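Side-chain contacts in putative phosphosugar isomerases (Salmonella typhimurium LT2, PDB 3FKJ), which probably binds phosphorylated sugars or related carbohydrate derivatives and may act as an isomerase: residues Y60-D63 / C64-K68; A143-P146 / E147-D150; F255-E259 / P260-F264; L267-S270 / G271-P275. All blocks are in the same frame, centred on the assembly; numbering follows the deposited sequence.

Overall arrangement
The four contacts are short-range ones, each within a continuous stretch of chain, and they illustrate how helix ends, loops and turns are fixed locally in a two-subunit SIS protein. Contact 1, at the end of helix 56-65, and contact 4, between strand 263-268 and helix 274-286, touch: C64 SG lies 3.5 Å from R272 NH2, although their centres are 18 Å apart. Contact 3 leads into the same strand that contact 4 leaves, with centres 21 Å apart, and contacts 1, 3 and 4 all reach the second subunit. Contact 2 stands alone on the surface, about 15 Å from contact 4 between nearest atoms. Contact 4 may, as in SIS relatives, lie near a sugar-phosphate site.

Contact 1: Y60-D63 / C64-K68; sequences YFLD and CEASK
C64 lays its sulfur over one face of the Y60 ring, one helical turn back along helix 56-65. SG sits 3.7 Å from the centroid of the Y60 ring and only 19° off the ring normal, displaced toward the rim so that CZ is its nearest ring atom. The Y60 ring can stand there because CG is anti to the backbone N (chi1 -180°). One residue on, the same spacing is used differently: E65 CG makes a CH-pi contact over a face of F61, 4.1 Å from its ring centroid. The E65 chain then bends at chi2 (-65°), and its carboxylate goes to Y311 and to K85 of the second subunit. This is the tight part: helix 155-170 packs on F61, P221 lies against Y60, and R272 and Y311 against C64, while the Y60 hydroxyl is held by E310. L62 CD2, also buried, approaches A66 CB at 4.2 Å. Backbone bonds continue to the end, with A66 N giving to L62 O at 2.9 Å just as A66 leaves helical geometry. The other side is looser: D63 is partly exposed and pairs with K59, and a water donates to both D63 O, at 2.6 Å, and A66 O, at 2.8 Å. Sulfur-aromatic and CH-pi contacts between residues i and i+4 are thus combined at the C-terminal end of a helix in the SIS domain, beside the subunit interface.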
loop_
_atom_site.group_PDB
_atom_site.type_symbol
_atom_site.label_atom_id
_atom_site.label_comp_id
_atom_site.label_asym_id
_atom_site.label_seq_id
_atom_site.Cartn_x
_atom_site.Cartn_y
_atom_site.Cartn_z
ATOM N N TYR A 60 -4.184 8.503 -6.495
ATOM C CA TYR A 60 -4.031 7.898 -7.820
ATOM C C TYR A 60 -4.012 8.954 -8.946
ATOM O O TYR A 60 -3.172 8.893 -9.863
ATOM C CB TYR A 60 -5.102 6.789 -8.047
ATOM C CG TYR A 60 -5.002 6.104 -9.399
ATOM C CD1 TYR A 60 -3.956 5.232 -9.679
ATOM C CD2 TYR A 60 -5.917 6.356 -10.408
ATOM C CE1 TYR A 60 -3.820 4.625 -10.913
ATOM C CE2 TYR A 60 -5.776 5.740 -11.691
ATOM C CZ TYR A 60 -4.747 4.861 -11.907
ATOM O OH TYR A 60 -4.597 4.242 -13.135
ATOM N N PHE A 61 -4.915 9.926 -8.871
ATOM C CA PHE A 61 -4.955 11.012 -9.849
ATOM C C PHE A 61 -3.627 11.774 -9.933
ATOM O O PHE A 61 -3.082 12.029 -11.030
ATOM C CB PHE A 61 -6.115 11.981 -9.517
ATOM C CG PHE A 61 -6.216 13.171 -10.436
ATOM C CD1 PHE A 61 -6.850 13.067 -11.662
ATOM C CD2 PHE A 61 -5.704 14.404 -10.055
ATOM C CE1 PHE A 61 -6.959 14.168 -12.514
ATOM C CE2 PHE A 61 -5.815 15.532 -10.893
ATOM C CZ PHE A 61 -6.443 15.411 -12.129
ATOM N N LEU A 62 -3.081 12.117 -8.777
ATOM C CA LEU A 62 -1.841 12.876 -8.742
ATOM C C LEU A 62 -0.688 12.013 -9.185
ATOM O O LEU A 62 0.155 12.471 -9.922
ATOM C CB LEU A 62 -1.584 13.471 -7.353
ATOM C CG LEU A 62 -2.613 14.511 -6.870
ATOM C CD1 LEU A 62 -2.353 14.822 -5.342
ATOM C CD2 LEU A 62 -2.536 15.802 -7.715
ATOM N N ASP A 63 -0.628 10.770 -8.739
ATOM C CA ASP A 63 0.446 9.878 -9.169
ATOM C C ASP A 63 0.461 9.747 -10.688
ATOM O O ASP A 63 1.515 9.656 -11.282
ATOM C CB ASP A 63 0.299 8.482 -8.558
ATOM C CG ASP A 63 0.627 8.457 -7.094
ATOM O OD1 ASP A 63 1.194 9.434 -6.550
ATOM O OD2 ASP A 63 0.333 7.427 -6.483
ATOM N N CYS A 64 -0.718 9.733 -11.297
ATOM C CA CYS A 64 -0.829 9.678 -12.743
ATOM C C CYS A 64 -0.532 10.992 -13.449
ATOM O O CYS A 64 0.098 10.990 -14.480
ATOM C CB CYS A 64 -2.226 9.239 -13.126
ATOM S SG CYS A 64 -2.574 7.513 -12.763
ATOM N N GLU A 65 -1.021 12.098 -12.899
ATOM C CA GLU A 65 -1.136 13.359 -13.622
ATOM C C GLU A 65 -0.135 14.457 -13.222
ATOM O O GLU A 65 0.275 15.206 -14.085
ATOM C CB GLU A 65 -2.547 13.913 -13.476
ATOM C CG GLU A 65 -3.655 13.086 -14.119
ATOM C CD GLU A 65 -3.570 13.012 -15.643
ATOM O OE1 GLU A 65 -3.039 13.916 -16.347
ATOM O OE2 GLU A 65 -4.053 12.020 -16.145
ATOM N N ALA A 66 0.261 14.536 -11.948
ATOM C CA ALA A 66 1.223 15.539 -11.450
ATOM C C ALA A 66 2.676 15.162 -11.726
ATOM O O ALA A 66 3.117 14.117 -11.295
ATOM C CB ALA A 66 1.048 15.739 -9.940
ATOM N N SER A 67 3.418 16.050 -12.404
ATOM C CA SER A 67 4.840 15.884 -12.699
ATOM C C SER A 67 5.806 16.484 -11.689
ATOM O O SER A 67 6.972 16.065 -11.610
ATOM C CB SER A 67 5.168 16.484 -14.084
ATOM O OG SER A 67 4.399 15.832 -15.066
ATOM N N LYS A 68 5.355 17.478 -10.926
ATOM C CA LYS A 68 6.258 18.156 -9.990
ATOM C C LYS A 68 6.073 17.700 -8.552
ATOM O O LYS A 68 6.991 17.727 -7.754
ATOM C CB LYS A 68 6.051 19.658 -10.048
ATOM C CG LYS A 68 6.324 20.313 -11.400
ATOM C CD LYS A 68 5.989 21.817 -11.283
ATOM C CE LYS A 68 6.061 22.561 -12.582
ATOM N NZ LYS A 68 6.043 24.024 -12.304
HETATM O O HOH W 1 2.967 11.560 -12.337
#

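Contact 2: A143-P146 / E147-D150; sequences ARYP and ETVD
The backbone folds back on itself between A143 and T148, whose CA atoms come within 5.3 Å, and the end-to-end directions of the two touching parts differ by 133°. E147 N closes the bend by donating to R144 O at 2.9 Å, an i to i+3 bond across a cis peptide before P146. Such a bond round a cis-proline is the mark of a type VI turn, here lying in the loop that joins strand 136-139 to helix 155-170 of the SIS domain. Inside the bend, one water donates to both A143 O and E147 O, the latter at 2.8 Å, and so bridges the two limbs. The cis bond also brings P146 CB over the centre of the Y145 ring, 4.2 Å above its plane. Beyond the ring, the Y145 hydroxyl bonds to Q198, and helix 313-331 packs against its side chain. A143 CB meets V149 CG1 at 3.9 Å; chi1 of -73° sets CG1 anti to the V149 carbonyl carbon and so puts this methyl against the alanine. T148 CG2 comes within 3.6 Å of P146 O. On the exposed side, the E147 chain bends at chi2 and leads away from the turn, its OE1 reached weakly by a second water that accepts from R144 N.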
loop_
_atom_site.group_PDB
_atom_site.type_symbol
_atom_site.label_atom_id
_atom_site.label_comp_id
_atom_site.label_asym_id
_atom_site.label_seq_id
_atom_site.Cartn_x
_atom_site.Cartn_y
_atom_site.Cartn_z
ATOM N N ALA A 143 -24.040 9.505 4.836
ATOM C CA ALA A 143 -25.177 8.784 5.405
ATOM C C ALA A 143 -24.946 7.274 5.318
ATOM O O ALA A 143 -24.201 6.799 4.473
ATOM C CB ALA A 143 -26.457 9.138 4.694
ATOM N N ARG A 144 -25.652 6.545 6.175
ATOM C CA ARG A 144 -25.690 5.099 6.164
ATOM C C ARG A 144 -26.722 4.543 5.179
ATOM O O ARG A 144 -27.930 4.658 5.394
ATOM C CB ARG A 144 -25.986 4.615 7.568
ATOM C CG ARG A 144 -26.036 3.127 7.719
ATOM C CD ARG A 144 -26.255 2.792 9.186
ATOM N NE ARG A 144 -25.068 3.172 9.954
ATOM C CZ ARG A 144 -25.067 3.516 11.235
ATOM N NH1 ARG A 144 -26.199 3.528 11.944
ATOM N NH2 ARG A 144 -23.918 3.842 11.811
ATOM N N TYR A 145 -26.214 3.910 4.116
ATOM C CA TYR A 145 -27.029 3.254 3.095
ATOM C C TYR A 145 -28.080 2.410 3.836
ATOM O O TYR A 145 -27.739 1.683 4.778
ATOM C CB TYR A 145 -26.161 2.390 2.138
ATOM C CG TYR A 145 -26.945 1.810 0.985
ATOM C CD1 TYR A 145 -27.305 2.603 -0.127
ATOM C CD2 TYR A 145 -27.411 0.495 1.029
ATOM C CE1 TYR A 145 -28.096 2.075 -1.173
ATOM C CE2 TYR A 145 -28.214 -0.031 0.005
ATOM C CZ TYR A 145 -28.539 0.757 -1.099
ATOM O OH TYR A 145 -29.309 0.199 -2.111
ATOM N N PRO A 146 -29.353 2.475 3.410
ATOM C CA PRO A 146 -29.954 3.052 2.205
ATOM C C PRO A 146 -30.253 4.579 2.228
ATOM O O PRO A 146 -30.761 5.141 1.228
ATOM C CB PRO A 146 -31.236 2.242 2.080
ATOM C CG PRO A 146 -31.622 1.966 3.475
ATOM C CD PRO A 146 -30.371 1.830 4.260
ATOM N N GLU A 147 -29.922 5.239 3.334
ATOM C CA GLU A 147 -29.930 6.690 3.365
ATOM C C GLU A 147 -28.771 7.149 2.497
ATOM O O GLU A 147 -27.776 6.482 2.386
ATOM C CB GLU A 147 -29.814 7.228 4.796
ATOM C CG GLU A 147 -30.729 6.511 5.795
ATOM C CD GLU A 147 -31.507 7.446 6.703
ATOM O OE1 GLU A 147 -30.889 8.339 7.319
ATOM O OE2 GLU A 147 -32.743 7.274 6.818
ATOM N N THR A 148 -28.943 8.253 1.805
ATOM C CA THR A 148 -27.919 8.731 0.901
ATOM C C THR A 148 -27.775 10.255 1.053
ATOM O O THR A 148 -28.610 10.912 1.673
ATOM C CB THR A 148 -28.257 8.344 -0.555
ATOM O OG1 THR A 148 -29.534 8.855 -0.881
ATOM C CG2 THR A 148 -28.295 6.846 -0.736
ATOM N N VAL A 149 -26.665 10.767 0.527
ATOM C CA VAL A 149 -26.342 12.173 0.495
ATOM C C VAL A 149 -25.779 12.413 -0.914
ATOM O O VAL A 149 -25.784 11.500 -1.739
ATOM C CB VAL A 149 -25.301 12.580 1.593
ATOM C CG1 VAL A 149 -25.938 12.591 2.980
ATOM C CG2 VAL A 149 -24.001 11.682 1.534
ATOM N N ASP A 150 -25.290 13.620 -1.181
ATOM C CA ASP A 150 -24.642 13.948 -2.456
ATOM C C ASP A 150 -23.312 13.235 -2.486
ATOM O O ASP A 150 -22.492 13.519 -1.634
ATOM C CB ASP A 150 -24.400 15.450 -2.517
ATOM C CG ASP A 150 -23.840 15.924 -3.858
ATOM O OD1 ASP A 150 -23.752 15.129 -4.827
ATOM O OD2 ASP A 150 -23.504 17.130 -3.908
HETATM O O HOH W 2 -25.095 6.465 1.540
HETATM O O HOH W 3 -27.516 7.908 8.093
#

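Contact 3: F255-E259 / P260-F264; sequences FEITE and PGTPF
T262 and E259 cross at about a right angle, with the threonine hydroxyl turned to the glutamate backbone rather than to its carboxylate. E259 N donates to T262 OG1 at 3.0 Å, nearly straight at 158°. The hydroxyl is placed there by chi1 of -58°, which sets OG1 beside the backbone N of T262 and CG2 anti to it. In return T262 N gives to E259 O at 3.1 Å, closing the type II turn from E259 to T262, with G261 at the positive phi of its third position. E259 CG passes 3.5 Å from T262 OG1 before the chain extends toward the exposed side. A second right-angle crossing lies deeper: T258 OG1 meets F264 CZ at 3.5 Å, and I257 CG2 approaches the same ring atom, F264 CZ, at 4.3 Å, both obliquely to the ring. T258 OG1 also donates to F255 O at 2.7 Å, and that carbonyl takes T258 N as well, from the same face of its plane; Y250 is a further partner of the hydroxyl. Two uncharged hydroxyls thus serve the backbone: T262 at an exposed turn just before strand 263-268, T258 at the buried end of the 3-10 segment beside F264.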
loop_
_atom_site.group_PDB
_atom_site.type_symbol
_atom_site.label_atom_id
_atom_site.label_comp_id
_atom_site.label_asym_id
_atom_site.label_seq_id
_atom_site.Cartn_x
_atom_site.Cartn_y
_atom_site.Cartn_z
ATOM N N PHE A 255 -1.933 -15.912 -6.237
ATOM C CA PHE A 255 -2.786 -16.790 -7.050
ATOM C C PHE A 255 -2.614 -18.289 -6.752
ATOM O O PHE A 255 -3.510 -19.072 -7.043
ATOM C CB PHE A 255 -2.641 -16.480 -8.561
ATOM C CG PHE A 255 -1.357 -17.008 -9.214
ATOM C CD1 PHE A 255 -0.122 -16.972 -8.560
ATOM C CD2 PHE A 255 -1.396 -17.475 -10.519
ATOM C CE1 PHE A 255 1.019 -17.439 -9.171
ATOM C CE2 PHE A 255 -0.248 -17.934 -11.145
ATOM C CZ PHE A 255 0.964 -17.925 -10.461
ATOM N N GLU A 256 -1.489 -18.668 -6.138
ATOM C CA GLU A 256 -1.253 -20.045 -5.729
ATOM C C GLU A 256 -2.297 -20.541 -4.740
ATOM O O GLU A 256 -2.467 -21.761 -4.580
ATOM C CB GLU A 256 0.161 -20.198 -5.135
ATOM C CG GLU A 256 1.259 -20.302 -6.169
ATOM C CD GLU A 256 1.234 -21.629 -6.885
ATOM O OE1 GLU A 256 0.996 -22.663 -6.208
ATOM O OE2 GLU A 256 1.474 -21.647 -8.108
ATOM N N ILE A 257 -2.998 -19.613 -4.081
ATOM C CA ILE A 257 -4.081 -19.982 -3.156
ATOM C C ILE A 257 -5.350 -20.493 -3.875
ATOM O O ILE A 257 -6.182 -21.192 -3.289
ATOM C CB ILE A 257 -4.460 -18.772 -2.239
ATOM C CG1 ILE A 257 -5.084 -19.250 -0.900
ATOM C CG2 ILE A 257 -5.377 -17.771 -3.012
ATOM C CD1 ILE A 257 -4.179 -20.239 -0.036
ATOM N N THR A 258 -5.510 -20.109 -5.137
ATOM C CA THR A 258 -6.715 -20.360 -5.906
ATOM C C THR A 258 -6.960 -21.827 -6.146
ATOM O O THR A 258 -6.109 -22.558 -6.666
ATOM C CB THR A 258 -6.616 -19.703 -7.302
ATOM O OG1 THR A 258 -6.152 -18.338 -7.166
ATOM C CG2 THR A 258 -7.962 -19.753 -8.030
ATOM N N GLU A 259 -8.164 -22.253 -5.805
ATOM C CA GLU A 259 -8.642 -23.598 -6.147
ATOM C C GLU A 259 -10.141 -23.456 -6.362
ATOM O O GLU A 259 -10.679 -22.363 -6.148
ATOM C CB GLU A 259 -8.285 -24.592 -5.039
ATOM C CG GLU A 259 -8.903 -24.305 -3.666
ATOM C CD GLU A 259 -8.439 -25.311 -2.628
ATOM O OE1 GLU A 259 -7.270 -25.200 -2.201
ATOM O OE2 GLU A 259 -9.233 -26.218 -2.250
ATOM N N PRO A 260 -10.815 -24.518 -6.840
ATOM C CA PRO A 260 -12.251 -24.395 -7.041
ATOM C C PRO A 260 -12.964 -23.797 -5.834
ATOM O O PRO A 260 -12.853 -24.314 -4.734
ATOM C CB PRO A 260 -12.692 -25.841 -7.314
ATOM C CG PRO A 260 -11.498 -26.478 -7.932
ATOM C CD PRO A 260 -10.310 -25.836 -7.265
ATOM N N GLY A 261 -13.647 -22.676 -6.020
ATOM C CA GLY A 261 -14.465 -22.117 -4.961
ATOM C C GLY A 261 -13.810 -21.056 -4.094
ATOM O O GLY A 261 -14.464 -20.512 -3.212
ATOM N N THR A 262 -12.530 -20.750 -4.333
ATOM C CA THR A 262 -11.844 -19.712 -3.588
ATOM C C THR A 262 -12.506 -18.396 -3.920
ATOM O O THR A 262 -12.618 -18.059 -5.084
ATOM C CB THR A 262 -10.365 -19.612 -3.943
ATOM O OG1 THR A 262 -9.748 -20.876 -3.706
ATOM C CG2 THR A 262 -9.690 -18.515 -3.088
ATOM N N PRO A 263 -13.021 -17.684 -2.905
ATOM C CA PRO A 263 -13.807 -16.472 -3.199
ATOM C C PRO A 263 -12.979 -15.214 -3.473
ATOM O O PRO A 263 -12.128 -14.850 -2.683
ATOM C CB PRO A 263 -14.682 -16.308 -1.942
ATOM C CG PRO A 263 -14.541 -17.617 -1.185
ATOM C CD PRO A 263 -13.098 -18.002 -1.471
ATOM N N PHE A 264 -13.230 -14.601 -4.620
ATOM C CA PHE A 264 -12.645 -13.326 -5.020
ATOM C C PHE A 264 -13.760 -12.358 -5.422
ATOM O O PHE A 264 -14.636 -12.703 -6.206
ATOM C CB PHE A 264 -11.748 -13.505 -6.252
ATOM C CG PHE A 264 -10.588 -14.426 -6.042
ATOM C CD1 PHE A 264 -9.372 -13.933 -5.595
ATOM C CD2 PHE A 264 -10.693 -15.780 -6.331
ATOM C CE1 PHE A 264 -8.280 -14.778 -5.404
ATOM C CE2 PHE A 264 -9.614 -16.625 -6.155
ATOM C CZ PHE A 264 -8.391 -16.106 -5.661
#

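Contact 4: L267-S270 / G271-P275; sequences LQSS and GRTRP
The chain leaves strand 263-268 and curls back so that the CA atoms of S269 and R274 lie 5.4 Å apart, with a type I turn from G271 to R274 leading into helix 274-286. Across this bend the amide of Q268 stacks on the guanidinium of R274, their planes only 7° apart, with Q268 NE2 over the centre of the group and 3.6 Å from R274 CZ. Both side chains run out extended from a CG anti to the backbone N (chi1 -176° for Q268), and R274 chi4 of 82° turns the guanidinium flat against the amide. The stack leaves the edge of the guanidinium for bonding: R274 NH1 donates to S269 O at 2.9 Å, in the guanidinium plane but well above the plane of the carbonyl. NH1 also forms a salt bridge with D295, and Q268 NE2 is held by D278, so stack and bonds together fix the rotation of both groups. Nearer the turn, a water donates to S270 O and accepts from T273 N at 2.9 Å, while T273 OG1 bonds to S219. The arrangement belongs to the strand-to-helix connection of a beta-alpha-beta unit in a parallel sheet; by analogy with SIS relatives, this serine-containing loop may lie near a sugar-phosphate site.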
loop_
_atom_site.group_PDB
_atom_site.type_symbol
_atom_site.label_atom_id
_atom_site.label_comp_id
_atom_site.label_asym_id
_atom_site.label_seq_id
_atom_site.Cartn_x
_atom_site.Cartn_y
_atom_site.Cartn_z
ATOM N N LEU A 267 -13.042 -5.737 -8.217
ATOM C CA LEU A 267 -13.554 -4.420 -8.569
ATOM C C LEU A 267 -12.805 -3.964 -9.787
ATOM O O LEU A 267 -11.748 -3.379 -9.666
ATOM C CB LEU A 267 -13.342 -3.437 -7.426
ATOM C CG LEU A 267 -13.891 -3.872 -6.056
ATOM C CD1 LEU A 267 -13.713 -2.737 -5.143
ATOM C CD2 LEU A 267 -15.353 -4.297 -6.120
ATOM N N GLN A 268 -13.368 -4.282 -10.950
ATOM C CA GLN A 268 -12.761 -4.012 -12.254
ATOM C C GLN A 268 -12.941 -2.533 -12.658
ATOM O O GLN A 268 -13.996 -1.920 -12.428
ATOM C CB GLN A 268 -13.360 -4.937 -13.338
ATOM C CG GLN A 268 -12.718 -4.794 -14.709
ATOM C CD GLN A 268 -13.140 -5.862 -15.700
ATOM O OE1 GLN A 268 -14.213 -6.456 -15.570
ATOM N NE2 GLN A 268 -12.290 -6.112 -16.705
ATOM N N SER A 269 -11.881 -1.995 -13.257
ATOM C CA SER A 269 -11.811 -0.601 -13.644
ATOM C C SER A 269 -11.980 -0.428 -15.149
ATOM O O SER A 269 -11.734 -1.366 -15.948
ATOM C CB SER A 269 -10.437 -0.007 -13.280
ATOM O OG SER A 269 -10.173 -0.054 -11.898
ATOM N N SER A 270 -12.396 0.781 -15.526
ATOM C CA SER A 270 -12.255 1.239 -16.891
ATOM C C SER A 270 -10.830 1.734 -17.085
ATOM O O SER A 270 -10.047 1.865 -16.133
ATOM C CB SER A 270 -13.231 2.388 -17.170
ATOM O OG SER A 270 -12.785 3.576 -16.529
ATOM N N GLY A 271 -10.508 2.069 -18.317
ATOM C CA GLY A 271 -9.290 2.741 -18.597
ATOM C C GLY A 271 -8.074 1.854 -18.519
ATOM O O GLY A 271 -8.137 0.651 -18.773
ATOM N N ARG A 272 -6.951 2.466 -18.156
ATOM C CA ARG A 272 -5.625 1.894 -18.479
ATOM C C ARG A 272 -5.237 0.566 -17.810
ATOM O O ARG A 272 -4.544 -0.256 -18.449
ATOM C CB ARG A 272 -4.541 2.932 -18.240
ATOM C CG ARG A 272 -4.598 4.062 -19.276
ATOM C CD ARG A 272 -3.791 5.258 -18.821
ATOM N NE ARG A 272 -4.326 5.888 -17.617
ATOM C CZ ARG A 272 -3.713 6.855 -16.923
ATOM N NH1 ARG A 272 -2.551 7.321 -17.308
ATOM N NH2 ARG A 272 -4.259 7.374 -15.840
ATOM N N THR A 273 -5.711 0.332 -16.581
ATOM C CA THR A 273 -5.346 -0.879 -15.831
ATOM C C THR A 273 -6.319 -2.043 -16.053
ATOM O O THR A 273 -6.080 -3.164 -15.599
ATOM C CB THR A 273 -5.113 -0.572 -14.317
ATOM O OG1 THR A 273 -6.375 -0.308 -13.677
ATOM C CG2 THR A 273 -4.191 0.654 -14.173
ATOM N N ARG A 274 -7.374 -1.813 -16.825
ATOM C CA ARG A 274 -8.336 -2.878 -17.126
ATOM C C ARG A 274 -7.720 -4.201 -17.587
ATOM O O ARG A 274 -8.157 -5.272 -17.153
ATOM C CB ARG A 274 -9.324 -2.390 -18.170
ATOM C CG ARG A 274 -10.537 -3.254 -18.349
ATOM C CD ARG A 274 -11.523 -2.515 -19.203
ATOM N NE ARG A 274 -12.700 -3.339 -19.440
ATOM C CZ ARG A 274 -13.727 -3.482 -18.611
ATOM N NH1 ARG A 274 -13.784 -2.833 -17.462
ATOM N NH2 ARG A 274 -14.721 -4.301 -18.948
ATOM N N PRO A 275 -6.727 -4.158 -18.485
ATOM C CA PRO A 275 -6.105 -5.434 -18.880
ATOM C C PRO A 275 -5.486 -6.246 -17.732
ATOM O O PRO A 275 -5.409 -7.475 -17.818
ATOM C CB PRO A 275 -5.022 -4.989 -19.885
ATOM C CG PRO A 275 -5.561 -3.685 -20.430
ATOM C CD PRO A 275 -6.140 -3.021 -19.230
HETATM O O HOH W 4 -7.750 1.778 -15.030
#